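Long-range contacts in 2-C-methyl-D-erythritol 2,4-cyclodiphosphate synthase (Francisella tularensis subsp. tularensis, PDB 3RE3), which probably catalyses cyclisation of 4-diphosphocytidyl-2-C-methyl-D-erythritol 2-phosphate to the 2,4-cyclodiphosphate with release of CMP, a step of non-mevalonate isoprenoid synthesis: residues 98-103 and 154-159; 117-122 and 133-138; 104-109 and 150-155. All coordinates share one frame; numbering follows the deposited sequence. Where two conformers were deposited one is given.

Interaction 1. Residues 98-103 and 154-159. With NA (sodium ion), chain F.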
loop_
_atom_site.group_PDB
_atom_site.type_symbol
_atom_site.label_atom_id
_atom_site.label_comp_id
_atom_site.label_asym_id
_atom_site.label_seq_id
_atom_site.Cartn_x
_atom_site.Cartn_y
_atom_site.Cartn_z
ATOM N N SER A 98 -15.367 10.817 1.133
ATOM C CA SER A 98 -15.383 10.768 2.574
ATOM C C SER A 98 -14.049 11.315 3.078
ATOM O O SER A 98 -14.001 12.353 3.728
ATOM C CB SER A 98 -15.582 9.338 3.036
ATOM O OG SER A 98 -15.567 9.275 4.443
ATOM N N ASN A 99 -12.959 10.613 2.768
ATOM C CA ASN A 99 -11.623 11.095 3.125
ATOM C C ASN A 99 -10.498 10.512 2.281
ATOM O O ASN A 99 -10.658 9.488 1.626
ATOM C CB ASN A 99 -11.336 10.902 4.619
ATOM C CG ASN A 99 -10.819 9.513 4.949
ATOM O OD1 ASN A 99 -9.684 9.362 5.380
ATOM N ND2 ASN A 99 -11.656 8.498 4.774
ATOM N N ILE A 100 -9.354 11.181 2.298
ATOM C CA ILE A 100 -8.192 10.729 1.553
ATOM C C ILE A 100 -6.966 10.671 2.443
ATOM O O ILE A 100 -6.699 11.617 3.186
ATOM C CB ILE A 100 -7.889 11.677 0.396
ATOM C CG1 ILE A 100 -9.018 11.618 -0.625
ATOM C CG2 ILE A 100 -6.551 11.316 -0.233
ATOM C CD1 ILE A 100 -8.965 12.718 -1.634
ATOM N N ASP A 101 -6.227 9.566 2.365
ATOM C CA ASP A 101 -4.947 9.451 3.069
ATOM C C ASP A 101 -3.751 9.256 2.128
ATOM O O ASP A 101 -3.768 8.389 1.261
ATOM C CB ASP A 101 -4.996 8.323 4.097
ATOM C CG ASP A 101 -3.956 8.499 5.192
ATOM O OD1 ASP A 101 -3.313 9.569 5.228
ATOM O OD2 ASP A 101 -3.791 7.588 6.029
ATOM N N CYS A 102 -2.712 10.061 2.302
ATOM C CA CYS A 102 -1.555 9.996 1.403
ATOM C C CYS A 102 -0.287 9.756 2.185
ATOM O O CYS A 102 -0.062 10.369 3.238
ATOM C CB CYS A 102 -1.386 11.288 0.609
ATOM S SG CYS A 102 -2.823 11.812 -0.315
ATOM N N THR A 103 0.534 8.847 1.667
ATOM C CA THR A 103 1.876 8.643 2.186
ATOM C C THR A 103 2.916 8.892 1.089
ATOM O O THR A 103 3.022 8.151 0.118
ATOM C CB THR A 103 2.039 7.236 2.775
ATOM O OG1 THR A 103 0.980 6.987 3.704
ATOM C CG2 THR A 103 3.386 7.092 3.483
ATOM N N THR A 154 4.541 7.569 -3.899
ATOM C CA THR A 154 3.430 7.936 -3.027
ATOM C C THR A 154 2.379 6.856 -3.086
ATOM O O THR A 154 2.121 6.280 -4.146
ATOM C CB THR A 154 2.780 9.295 -3.374
ATOM O OG1 THR A 154 2.602 9.399 -4.787
ATOM C CG2 THR A 154 3.655 10.425 -2.926
ATOM N N HIS A 155 1.817 6.569 -1.916
ATOM C CA HIS A 155 0.623 5.755 -1.769
ATOM C C HIS A 155 -0.560 6.646 -1.391
ATOM O O HIS A 155 -0.475 7.468 -0.479
ATOM C CB HIS A 155 0.817 4.729 -0.663
ATOM C CG HIS A 155 1.603 3.525 -1.073
ATOM N ND1 HIS A 155 1.009 2.401 -1.597
ATOM C CD2 HIS A 155 2.930 3.256 -0.996
ATOM C CE1 HIS A 155 1.938 1.488 -1.840
ATOM N NE2 HIS A 155 3.110 1.987 -1.491
ATOM N N VAL A 156 -1.668 6.479 -2.092
ATOM C CA VAL A 156 -2.900 7.145 -1.705
ATOM C C VAL A 156 -3.992 6.106 -1.514
ATOM O O VAL A 156 -4.102 5.155 -2.291
ATOM C CB VAL A 156 -3.374 8.173 -2.754
ATOM C CG1 VAL A 156 -4.657 8.858 -2.282
ATOM C CG2 VAL A 156 -2.298 9.201 -3.018
ATOM N N VAL A 157 -4.775 6.283 -0.459
ATOM C CA VAL A 157 -6.046 5.592 -0.314
ATOM C C VAL A 157 -7.160 6.632 -0.185
ATOM O O VAL A 157 -7.019 7.642 0.512
ATOM C CB VAL A 157 -6.067 4.660 0.908
ATOM C CG1 VAL A 157 -5.259 3.412 0.640
ATOM C CG2 VAL A 157 -5.584 5.396 2.161
ATOM N N CYS A 158 -8.265 6.394 -0.876
ATOM C CA CYS A 158 -9.437 7.244 -0.728
ATOM C C CYS A 158 -10.625 6.388 -0.366
ATOM O O CYS A 158 -10.666 5.204 -0.706
ATOM C CB CYS A 158 -9.742 8.018 -2.010
ATOM S SG CYS A 158 -9.998 6.957 -3.402
ATOM N N LEU A 159 -11.569 6.987 0.357
ATOM C CA LEU A 159 -12.867 6.366 0.635
ATOM C C LEU A 159 -13.963 7.237 0.047
ATOM O O LEU A 159 -14.051 8.416 0.364
ATOM C CB LEU A 159 -13.089 6.221 2.131
ATOM C CG LEU A 159 -14.215 5.313 2.597
ATOM C CD1 LEU A 159 -14.163 3.948 1.928
ATOM C CD2 LEU A 159 -14.145 5.155 4.104
HETATM NA NA NA F . -7.864 11.630 6.085
#
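The flat carboxamide of Asn99 meets Leu159 and a sodium ion through different atoms: ND2 lies 3.8 Å from Leu159 CB, and OD1 is 3.0 Å from the ion, which Gly56 O of the second subunit also binds. At the far end of the pair, opposite Thr103, the His155 ring meets His155 of the second and third subunits edge-to-face, while its ND1 bonds to His10 of its own chain. Between them runs an antiparallel ladder. Thr103 N donates to His155 O over 2.7 Å at a nearly straight 173°, and Asp101 and Val157 exchange two similar bonds. Two residues, Ser98 and Asn99, lie opposite the single Leu159, which makes a classic beta bulge: Ser98 N donates to Leu159 O (2.8 Å), Asn99 N only weakly. Ile100, Cys102, Val156 and Cys158 share one face; Ile100 CG2 meets Val156 CG1 at 3.7 Å, and helix 45-57 packs there. On the opposite face Asp101 CB rests 3.6 Å from Val157 CG2, while its carboxylate binds Lys136 and His10 N of the second subunit. Apolar side chains and small cysteines suit the helix side; the interface face mixes Val157 and Leu159 with polar residues, and Lys136 would help keep buried Asp101 ionised.

Interaction 2. Residues 117-122 and 133-138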
loop_
_atom_site.group_PDB
_atom_site.type_symbol
_atom_site.label_atom_id
_atom_site.label_comp_id
_atom_site.label_asym_id
_atom_site.label_seq_id
_atom_site.Cartn_x
_atom_site.Cartn_y
_atom_site.Cartn_z
ATOM N N LYS A 117 0.625 23.195 2.609
ATOM C CA LYS A 117 0.327 23.844 1.357
ATOM C C LYS A 117 -0.343 22.863 0.417
ATOM O O LYS A 117 -1.312 23.212 -0.246
ATOM C CB LYS A 117 1.586 24.438 0.720
ATOM C CG LYS A 117 1.944 25.811 1.235
ATOM C CD LYS A 117 3.165 26.385 0.536
ATOM C CE LYS A 117 4.454 25.677 0.964
ATOM N NZ LYS A 117 5.641 26.123 0.165
HETATM N N MSE A 118 0.181 21.639 0.362
HETATM C CA MSE A 118 -0.390 20.616 -0.502
HETATM C C MSE A 118 -1.836 20.319 -0.109
HETATM O O MSE A 118 -2.701 20.155 -0.970
HETATM C CB MSE A 118 0.405 19.321 -0.437
HETATM C CG MSE A 118 1.842 19.419 -0.909
HETATM SE SE MSE A 118 2.703 17.667 -0.628
HETATM C CE MSE A 118 4.537 18.133 -1.123
ATOM N N ARG A 119 -2.090 20.241 1.194
ATOM C CA ARG A 119 -3.402 19.870 1.672
ATOM C C ARG A 119 -4.419 20.937 1.288
ATOM O O ARG A 119 -5.519 20.617 0.849
ATOM C CB ARG A 119 -3.395 19.683 3.183
ATOM C CG ARG A 119 -2.587 18.530 3.668
ATOM C CD ARG A 119 -2.684 18.438 5.179
ATOM N NE ARG A 119 -3.885 17.738 5.616
ATOM C CZ ARG A 119 -4.433 17.875 6.818
ATOM N NH1 ARG A 119 -5.513 17.181 7.137
ATOM N NH2 ARG A 119 -3.900 18.708 7.703
ATOM N N ALA A 120 -4.039 22.201 1.448
ATOM C CA ALA A 120 -4.934 23.316 1.178
ATOM C C ALA A 120 -5.226 23.376 -0.313
ATOM O O ALA A 120 -6.373 23.532 -0.746
ATOM C CB ALA A 120 -4.310 24.615 1.646
ATOM N N CYS A 121 -4.166 23.242 -1.085
ATOM C CA CYS A 121 -4.247 23.244 -2.531
ATOM C C CYS A 121 -5.224 22.193 -3.040
ATOM O O CYS A 121 -6.091 22.491 -3.847
ATOM C CB CYS A 121 -2.853 22.995 -3.128
ATOM S SG CYS A 121 -2.829 22.686 -4.889
ATOM N N LEU A 122 -5.075 20.958 -2.577
ATOM C CA LEU A 122 -5.886 19.877 -3.104
ATOM C C LEU A 122 -7.298 19.875 -2.514
ATOM O O LEU A 122 -8.266 19.603 -3.218
ATOM C CB LEU A 122 -5.207 18.527 -2.879
ATOM C CG LEU A 122 -3.708 18.374 -3.168
ATOM C CD1 LEU A 122 -3.239 17.039 -2.618
ATOM C CD2 LEU A 122 -3.362 18.498 -4.643
ATOM N N ILE A 133 -8.444 15.371 3.889
ATOM C CA ILE A 133 -7.278 14.848 3.154
ATOM C C ILE A 133 -5.955 14.908 3.918
ATOM O O ILE A 133 -5.407 15.973 4.170
ATOM C CB ILE A 133 -7.081 15.488 1.762
ATOM C CG1 ILE A 133 -5.708 15.094 1.223
ATOM C CG2 ILE A 133 -7.198 17.008 1.821
ATOM C CD1 ILE A 133 -5.563 15.283 -0.281
ATOM N N ASN A 134 -5.435 13.743 4.253
ATOM C CA ASN A 134 -4.244 13.646 5.067
ATOM C C ASN A 134 -3.055 13.319 4.187
ATOM O O ASN A 134 -3.144 12.461 3.307
ATOM C CB ASN A 134 -4.427 12.546 6.104
ATOM C CG ASN A 134 -3.471 12.668 7.239
ATOM O OD1 ASN A 134 -3.718 13.410 8.187
ATOM N ND2 ASN A 134 -2.355 11.947 7.155
ATOM N N ILE A 135 -1.945 14.006 4.436
ATOM C CA ILE A 135 -0.699 13.792 3.706
ATOM C C ILE A 135 0.412 13.631 4.716
ATOM O O ILE A 135 0.712 14.562 5.474
ATOM C CB ILE A 135 -0.333 15.019 2.847
ATOM C CG1 ILE A 135 -1.401 15.311 1.786
ATOM C CG2 ILE A 135 0.992 14.815 2.203
ATOM C CD1 ILE A 135 -1.174 16.631 1.067
ATOM N N LYS A 136 1.030 12.455 4.735
ATOM C CA LYS A 136 2.199 12.239 5.589
ATOM C C LYS A 136 3.421 11.818 4.762
ATOM O O LYS A 136 3.281 11.301 3.660
ATOM C CB LYS A 136 1.900 11.214 6.683
ATOM C CG LYS A 136 1.272 9.944 6.166
ATOM C CD LYS A 136 0.910 9.020 7.294
ATOM C CE LYS A 136 -0.522 8.600 7.166
ATOM N NZ LYS A 136 -0.835 8.298 5.740
ATOM N N ALA A 137 4.617 12.046 5.289
ATOM C CA ALA A 137 5.834 11.664 4.564
ATOM C C ALA A 137 6.731 10.779 5.418
ATOM O O ALA A 137 7.007 11.105 6.574
ATOM C CB ALA A 137 6.583 12.897 4.098
ATOM N N THR A 138 7.175 9.655 4.860
ATOM C CA THR A 138 8.144 8.808 5.558
ATOM C C THR A 138 9.375 8.519 4.673
ATOM O O THR A 138 9.431 8.919 3.513
ATOM C CB THR A 138 7.495 7.481 6.062
ATOM O OG1 THR A 138 8.343 6.838 7.030
ATOM C CG2 THR A 138 7.198 6.529 4.909
#
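Arg119 sets out from its helix with CG anti to its own carbonyl carbon (chi1 -67°), and a bend at chi3 (83°) swings NE onto Ile133 O. The resulting bond, 2.7 Å from NE to Ile133 O, is nearly straight at 165°; it lies in the carbonyl plane, and the oxygen sits at the edge of the guanidinium, almost in its plane. NH1 adds a weak bond to the same oxygen, while Asn134 OD1 stands over one face of the group. NH1 also makes a weak bond to Gly59 O of the second subunit, and Asn134 OD1 accepts from Gly61 N there.

The methylene part of Arg119 also carries part of the contact. Its CG lies 3.5 Å from Ile135 CD1, the two side chains sliding past each other in opposite directions, and Met118, present as selenomethionine, brings CB to that same methyl at 3.5 Å. Leu122 crosses Ile133 at about a right angle, but Ile133 was deposited in two conformers, so the detail of this contact is uncertain.

Helix 117-122 runs roughly antiparallel to strand 133-138, its axis 8.6 Å away, as the connecting helix of the beta-alpha-beta unit formed by strands 96-105 and 133-138. Isoleucines suit the strand because they offer the helix long apolar branches. Asn134 and Lys136 bond to strand 96-105 through their backbones, whereas Ile133 O takes the guanidinium: a flat guanidinium on a long stem can tie a carbonyl of the strand, outermost in the sheet within this chain, to the helix while its aliphatic stem remains in the apolar layer.

Interaction 3. Residues 104-109 and 150-155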
loop_
_atom_site.group_PDB
_atom_site.type_symbol
_atom_site.label_atom_id
_atom_site.label_comp_id
_atom_site.label_asym_id
_atom_site.label_seq_id
_atom_site.Cartn_x
_atom_site.Cartn_y
_atom_site.Cartn_z
ATOM N N ILE A 104 3.675 9.960 1.258
ATOM C CA ILE A 104 4.805 10.240 0.394
ATOM C C ILE A 104 6.048 9.536 0.913
ATOM O O ILE A 104 6.422 9.707 2.070
ATOM C CB ILE A 104 5.086 11.739 0.347
ATOM C CG1 ILE A 104 3.834 12.478 -0.128
ATOM C CG2 ILE A 104 6.292 12.030 -0.541
ATOM C CD1 ILE A 104 3.937 13.966 -0.010
ATOM N N ILE A 105 6.669 8.737 0.056
ATOM C CA ILE A 105 7.892 8.029 0.416
ATOM C C ILE A 105 9.110 8.628 -0.279
ATOM O O ILE A 105 9.259 8.506 -1.491
ATOM C CB ILE A 105 7.767 6.546 0.047
ATOM C CG1 ILE A 105 6.421 6.016 0.555
ATOM C CG2 ILE A 105 8.966 5.758 0.582
ATOM C CD1 ILE A 105 6.205 4.560 0.331
ATOM N N ALA A 106 9.962 9.297 0.491
ATOM C CA ALA A 106 11.126 9.985 -0.076
ATOM C C ALA A 106 12.286 10.070 0.899
ATOM O O ALA A 106 12.073 10.292 2.083
ATOM C CB ALA A 106 10.737 11.363 -0.503
ATOM N N GLN A 107 13.517 9.921 0.409
ATOM C CA GLN A 107 14.670 10.186 1.265
ATOM C C GLN A 107 14.898 11.689 1.277
ATOM O O GLN A 107 15.442 12.251 2.230
ATOM C CB GLN A 107 15.906 9.420 0.799
ATOM C CG GLN A 107 16.972 9.289 1.866
ATOM C CD GLN A 107 16.496 8.497 3.065
ATOM O OE1 GLN A 107 15.676 7.587 2.945
ATOM N NE2 GLN A 107 17.014 8.839 4.233
ATOM N N ALA A 108 14.438 12.327 0.204
ATOM C CA ALA A 108 14.487 13.777 0.060
ATOM C C ALA A 108 13.817 14.152 -1.270
ATOM O O ALA A 108 13.556 13.271 -2.090
ATOM C CB ALA A 108 15.927 14.275 0.123
ATOM N N PRO A 109 13.490 15.445 -1.474
ATOM C CA PRO A 109 13.694 16.598 -0.579
ATOM C C PRO A 109 12.876 16.512 0.700
ATOM O O PRO A 109 12.052 15.606 0.850
ATOM C CB PRO A 109 13.184 17.779 -1.413
ATOM C CG PRO A 109 12.208 17.166 -2.370
ATOM C CD PRO A 109 12.785 15.826 -2.709
ATOM N N GLU A 150 17.126 7.811 -5.667
ATOM C CA GLU A 150 16.939 7.677 -7.107
ATOM C C GLU A 150 15.560 8.157 -7.547
ATOM O O GLU A 150 15.336 8.465 -8.715
ATOM C CB GLU A 150 17.229 6.237 -7.559
ATOM C CG GLU A 150 18.715 5.872 -7.389
ATOM C CD GLU A 150 19.020 4.363 -7.454
ATOM O OE1 GLU A 150 18.099 3.555 -7.689
ATOM O OE2 GLU A 150 20.210 3.984 -7.270
ATOM N N GLY A 151 14.635 8.243 -6.600
ATOM C CA GLY A 151 13.275 8.638 -6.912
ATOM C C GLY A 151 12.399 8.669 -5.678
ATOM O O GLY A 151 12.886 8.457 -4.564
ATOM N N ILE A 152 11.110 8.933 -5.880
ATOM C CA ILE A 152 10.140 8.941 -4.797
ATOM C C ILE A 152 8.850 8.240 -5.188
ATOM O O ILE A 152 8.537 8.095 -6.371
ATOM C CB ILE A 152 9.784 10.366 -4.356
ATOM C CG1 ILE A 152 9.264 11.161 -5.542
ATOM C CG2 ILE A 152 10.989 11.059 -3.749
ATOM C CD1 ILE A 152 9.041 12.586 -5.209
ATOM N N ALA A 153 8.106 7.808 -4.179
ATOM C CA ALA A 153 6.844 7.147 -4.416
ATOM C C ALA A 153 5.797 7.773 -3.533
ATOM O O ALA A 153 6.115 8.445 -2.553
ATOM C CB ALA A 153 6.958 5.674 -4.120
ATOM N N THR A 154 4.541 7.569 -3.899
ATOM C CA THR A 154 3.430 7.936 -3.027
ATOM C C THR A 154 2.379 6.856 -3.086
ATOM O O THR A 154 2.121 6.280 -4.146
ATOM C CB THR A 154 2.780 9.295 -3.374
ATOM O OG1 THR A 154 2.602 9.399 -4.787
ATOM C CG2 THR A 154 3.655 10.425 -2.926
ATOM N N HIS A 155 1.817 6.569 -1.916
ATOM C CA HIS A 155 0.623 5.755 -1.769
ATOM C C HIS A 155 -0.560 6.646 -1.391
ATOM O O HIS A 155 -0.475 7.468 -0.479
ATOM C CB HIS A 155 0.817 4.729 -0.663
ATOM C CG HIS A 155 1.603 3.525 -1.073
ATOM N ND1 HIS A 155 1.009 2.401 -1.597
ATOM C CD2 HIS A 155 2.930 3.256 -0.996
ATOM C CE1 HIS A 155 1.938 1.488 -1.840
ATOM N NE2 HIS A 155 3.110 1.987 -1.491
HETATM O O HOH W 1 14.290 9.576 -2.548
#
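Ile105 N donates to Ala153 O over 2.7 Å, at 163°. The return bond, Ala153 N to Ile105 O, measures 3.0 Å, and together the two make Ile105 and Ala153 a hydrogen-bonded antiparallel pair. The small Ala153 sits beside the branched Ile105 on the same face, and both side chains reach Ile146 of helix 144-147. Ile105 CD1 meets the rim of the His155 ring, lying in its plane 3.8 Å from His155 CD2.

Ile104 and Thr154, the adjacent non-hydrogen-bonded pair, point to the other face. Their side chains lie side by side, and Ile104 CG1 is 3.5 Å from Thr154 CG2. In Thr154, OG1 lies between the backbone N and the carbonyl carbon (chi1 44°); CG2, anti to the carbonyl carbon, is the branch that meets the isoleucine. Helix 45-57 covers this side: Leu46 touches Ile104, and Val45 and Ala49 touch Thr154.

Here the central strands 96-105 and 151-161 of the four-stranded sheet part company, in the alpha/beta fold of the YgbB family. Strand 96-105 ends at Ile105, and the chain turns off towards helix 115-126, passing a cis peptide before Pro109. Ala106 still packs its CB against Ile152 CG2, and Ala108 O lies 3.8 Å from that same methyl.

Where direct pairing has stopped, a water takes over. It accepts from Gln107 N at 3.1 Å and donates to Gly151 O at 2.7 Å, bridging the two backbones, while Gln107 OE1 accepts from Arg142 N. Gly151, lacking a side chain, is almost fully extended at the start of its strand.

Interactions 1 and 3 are successive lengths of one pairing, strand 96-105 against 151-161, sharing Thr154 and His155; interaction 2 adds the helix and outermost strand nested within the loop they close. Strand 133-138 joins both: Asn134 bonds to Ile100 and Cys102, and Lys136 and Thr138 to Ile104, while Ile133 and Ile135 pack on Ile100 and Ile104. All three contacts are largely buried, but their chemistry differs. Residues 98-103 with 154-159 combine a regular ladder with a subunit interface of mixed polar and apolar character, 104-109 with 150-155 pass from ladder to water bridge as the strands diverge, and 117-122 with 133-138 depend on apolar helix packing and a side-chain-to-backbone bond.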